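Local coordinates for DNA repair protein RAD2 (Saccharomyces cerevisiae, PDB 4Q0W), which cuts DNA as a structure-specific, magnesium-dependent endonuclease of the XPG/RAD2 family and is essential for the incision step of nucleotide excision repair, at a contact of chain A with DNA. Coordinates in Å, arbitrary orientation; residue numbers count along the deposited sequence, not the author numbering.

A contact of chain A with DNA. Residues 250-255. With nucleotides of chain B.
Val254 and Ser255, in the first turn of helix 253-263, meet the phosphate of DA9 from the helix's N-terminal end, in the helix-two-turn-helix (H2TH) motif by which XPG/RAD2 nucleases hold duplex DNA. Backbone amides share out its two non-bridging oxygens, contacts that would not by themselves read base sequence. Val254 N donates to OP2 of DA9 at 3.2 Å in a nearly straight bond. Ser255 N, nearly as straight, donates to OP1 of DA9 at 3.0 Å. A weaker bond reaches OP1 from Gly252 N, bent to 128° at H. Amides at a helix start would probably add a favourable dipole to this anion. Ser255 has OG beside its backbone N (chi1 -45°), which turns the hydroxyl toward the same OP1 as its own amide; the modelled separation is too short to be trusted as a bond length. The two methyls of Val254 diverge across the strand. With CG1 anti to the backbone N (chi1 178°), that branch points toward the DG8 phosphate, 3.9 Å from OP1, while CG2 sits between OP2 of DA9 and the DG8 sugar, 3.7 Å from DG8 C3'. The residue hides 51 Å² against the DNA. Beside the valine, Pro253 brings the CD edge of its ring to OP2 of DA9, at 3.3 Å. One nucleotide further along, Gly250 N donates to OP1 of the DC10 phosphate at 2.7 Å.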
ATOM      1  N   GLY A 250       2.611   6.405  10.691  1.00 23.37           N
ATOM      2  CA  GLY A 250       1.536   5.445  10.843  1.00 23.48           C
ATOM      3  C   GLY A 250       0.155   6.067  10.725  1.00 24.56           C
ATOM      4  O   GLY A 250      -0.835   5.344  10.602  1.00 20.68           O
ATOM      5  N   MET A 251       0.074   7.398  10.764  1.00 18.61           N
ATOM      6  CA  MET A 251      -1.225   8.046  10.638  1.00 20.64           C
ATOM      7  C   MET A 251      -1.581   8.394   9.185  1.00 19.04           C
ATOM      8  O   MET A 251      -1.183   9.441   8.663  1.00 17.41           O
ATOM      9  CB  MET A 251      -1.320   9.295  11.515  1.00 16.06           C
ATOM     10  CG  MET A 251      -1.222   9.024  13.013  1.00 20.92           C
ATOM     11  SD  MET A 251      -2.705   8.252  13.725  1.00 29.89           S
ATOM     12  CE  MET A 251      -2.078   6.578  13.954  1.00 22.89           C
ATOM     13  N   GLY A 252      -2.346   7.515   8.546  1.00 17.02           N
ATOM     14  CA  GLY A 252      -2.927   7.816   7.248  1.00 16.15           C
ATOM     15  C   GLY A 252      -4.347   8.322   7.441  1.00 19.25           C
ATOM     16  O   GLY A 252      -4.774   8.530   8.580  1.00 19.67           O
ATOM     17  N   PRO A 253      -5.087   8.519   6.331  1.00 17.23           N
ATOM     18  CA  PRO A 253      -6.415   9.133   6.420  1.00 20.49           C
ATOM     19  C   PRO A 253      -7.379   8.318   7.271  1.00 19.82           C
ATOM     20  O   PRO A 253      -8.241   8.914   7.925  1.00 21.55           O
ATOM     21  CB  PRO A 253      -6.889   9.182   4.957  1.00 19.04           C
ATOM     22  CG  PRO A 253      -6.015   8.188   4.220  1.00 20.13           C
ATOM     23  CD  PRO A 253      -4.708   8.191   4.944  1.00 16.63           C
ATOM     24  N   VAL A 254      -7.247   6.992   7.269  1.00 18.26           N
ATOM     25  CA  VAL A 254      -8.157   6.158   8.046  1.00 21.45           C
ATOM     26  C   VAL A 254      -7.914   6.343   9.539  1.00 22.38           C
ATOM     27  O   VAL A 254      -8.835   6.646  10.298  1.00 23.21           O
ATOM     28  CB  VAL A 254      -7.986   4.666   7.730  1.00 22.07           C
ATOM     29  CG1 VAL A 254      -8.933   3.835   8.603  1.00 27.79           C
ATOM     30  CG2 VAL A 254      -8.247   4.392   6.254  1.00 31.39           C
ATOM     31  N   SER A 255      -6.670   6.141   9.954  1.00 20.39           N
ATOM     32  CA  SER A 255      -6.328   6.202  11.368  1.00 26.51           C
ATOM     33  C   SER A 255      -6.522   7.612  11.921  1.00 21.13           C
ATOM     34  O   SER A 255      -6.931   7.779  13.072  1.00 22.10           O
ATOM     35  CB  SER A 255      -4.884   5.744  11.581  1.00 23.44           C
ATOM     36  OG  SER A 255      -4.613   4.565  10.848  1.00 24.48           O
TER
ATOM     37  P    DG B   8      -8.833  -0.261   6.369  1.00 52.96           P
ATOM     38  OP1  DG B   8      -9.642   0.147   7.546  1.00 41.04           O
ATOM     39  OP2  DG B   8      -9.318  -0.069   4.980  1.00 39.53           O
ATOM     40  O5'  DG B   8      -7.399   0.451   6.430  1.00 36.27           O
ATOM     41  C5'  DG B   8      -6.662   0.326   7.626  1.00 26.43           C
ATOM     42  C4'  DG B   8      -5.273   0.847   7.365  1.00 34.52           C
ATOM     43  O4'  DG B   8      -4.562  -0.081   6.512  1.00 25.55           O
ATOM     44  C3'  DG B   8      -5.241   2.217   6.690  1.00 24.21           C
ATOM     45  O3'  DG B   8      -4.669   3.069   7.666  1.00 24.19           O
ATOM     46  C2'  DG B   8      -4.409   1.998   5.419  1.00 20.53           C
ATOM     47  C1'  DG B   8      -3.703   0.675   5.693  1.00 28.07           C
ATOM     48  N9   DG B   8      -3.390  -0.118   4.508  1.00 26.87           N
ATOM     49  C8   DG B   8      -4.212  -0.519   3.478  1.00 27.27           C
ATOM     50  N7   DG B   8      -3.589  -1.225   2.572  1.00 24.22           N
ATOM     51  C5   DG B   8      -2.279  -1.305   3.039  1.00 27.78           C
ATOM     52  C6   DG B   8      -1.141  -1.941   2.489  1.00 23.81           C
ATOM     53  O6   DG B   8      -1.074  -2.591   1.440  1.00 20.70           O
ATOM     54  N1   DG B   8      -0.012  -1.763   3.286  1.00 22.93           N
ATOM     55  C2   DG B   8       0.008  -1.060   4.473  1.00 26.50           C
ATOM     56  N2   DG B   8       1.178  -0.985   5.131  1.00 22.45           N
ATOM     57  N3   DG B   8      -1.053  -0.463   4.994  1.00 25.82           N
ATOM     58  C4   DG B   8      -2.148  -0.625   4.224  1.00 25.72           C
ATOM     59  P    DA B   9      -4.144   4.544   7.302  1.00 22.74           P
ATOM     60  OP1  DA B   9      -4.166   5.272   8.598  1.00 23.09           O
ATOM     61  OP2  DA B   9      -4.902   5.097   6.149  1.00 19.36           O
ATOM     62  O5'  DA B   9      -2.618   4.318   6.866  1.00 22.74           O
ATOM     63  C5'  DA B   9      -1.735   3.661   7.772  1.00 20.76           C
ATOM     64  C4'  DA B   9      -0.351   3.561   7.169  1.00 22.20           C
ATOM     65  O4'  DA B   9      -0.381   2.684   6.014  1.00 22.58           O
ATOM     66  C3'  DA B   9       0.258   4.872   6.675  1.00 25.74           C
ATOM     67  O3'  DA B   9       1.569   4.901   7.199  1.00 27.70           O
ATOM     68  C2'  DA B   9       0.236   4.764   5.145  1.00 22.29           C
ATOM     69  C1'  DA B   9       0.375   3.255   4.963  1.00 24.67           C
ATOM     70  N9   DA B   9      -0.211   2.691   3.754  1.00 26.78           N
ATOM     71  C8   DA B   9      -1.508   2.835   3.328  1.00 23.83           C
ATOM     72  N7   DA B   9      -1.764   2.198   2.216  1.00 26.19           N
ATOM     73  C5   DA B   9      -0.560   1.584   1.892  1.00 24.43           C
ATOM     74  C6   DA B   9      -0.183   0.764   0.811  1.00 25.04           C
ATOM     75  N6   DA B   9      -1.041   0.415  -0.161  1.00 23.91           N
ATOM     76  N1   DA B   9       1.100   0.321   0.775  1.00 23.43           N
ATOM     77  C2   DA B   9       1.937   0.688   1.763  1.00 25.02           C
ATOM     78  N3   DA B   9       1.688   1.468   2.825  1.00 18.38           N
ATOM     79  C4   DA B   9       0.412   1.877   2.831  1.00 19.97           C
ATOM     80  P    DC B  10       2.496   6.205   7.017  1.00 27.37           P
ATOM     81  OP1  DC B  10       3.442   6.173   8.168  1.00 24.38           O
ATOM     82  OP2  DC B  10       1.662   7.405   6.753  1.00 22.26           O
ATOM     83  O5'  DC B  10       3.310   5.895   5.681  1.00 22.41           O
ATOM     84  C5'  DC B  10       4.155   4.752   5.751  1.00 27.21           C
ATOM     85  C4'  DC B  10       4.870   4.579   4.432  1.00 32.80           C
ATOM     86  O4'  DC B  10       3.948   4.070   3.442  1.00 26.83           O
ATOM     87  C3'  DC B  10       5.477   5.860   3.857  1.00 29.52           C
ATOM     88  O3'  DC B  10       6.858   5.550   3.710  1.00 42.05           O
ATOM     89  C2'  DC B  10       4.735   6.068   2.529  1.00 29.95           C
ATOM     90  C1'  DC B  10       4.272   4.646   2.198  1.00 26.51           C
ATOM     91  N1   DC B  10       3.042   4.447   1.381  1.00 26.85           N
ATOM     92  C2   DC B  10       3.135   3.645   0.235  1.00 21.54           C
ATOM     93  O2   DC B  10       4.236   3.169  -0.061  1.00 26.65           O
ATOM     94  N3   DC B  10       2.032   3.433  -0.522  1.00 23.05           N
ATOM     95  C4   DC B  10       0.870   3.972  -0.158  1.00 24.10           C
ATOM     96  N4   DC B  10      -0.187   3.719  -0.937  1.00 21.39           N
ATOM     97  C5   DC B  10       0.749   4.788   1.018  1.00 23.47           C
ATOM     98  C6   DC B  10       1.848   4.999   1.758  1.00 23.32           C
TER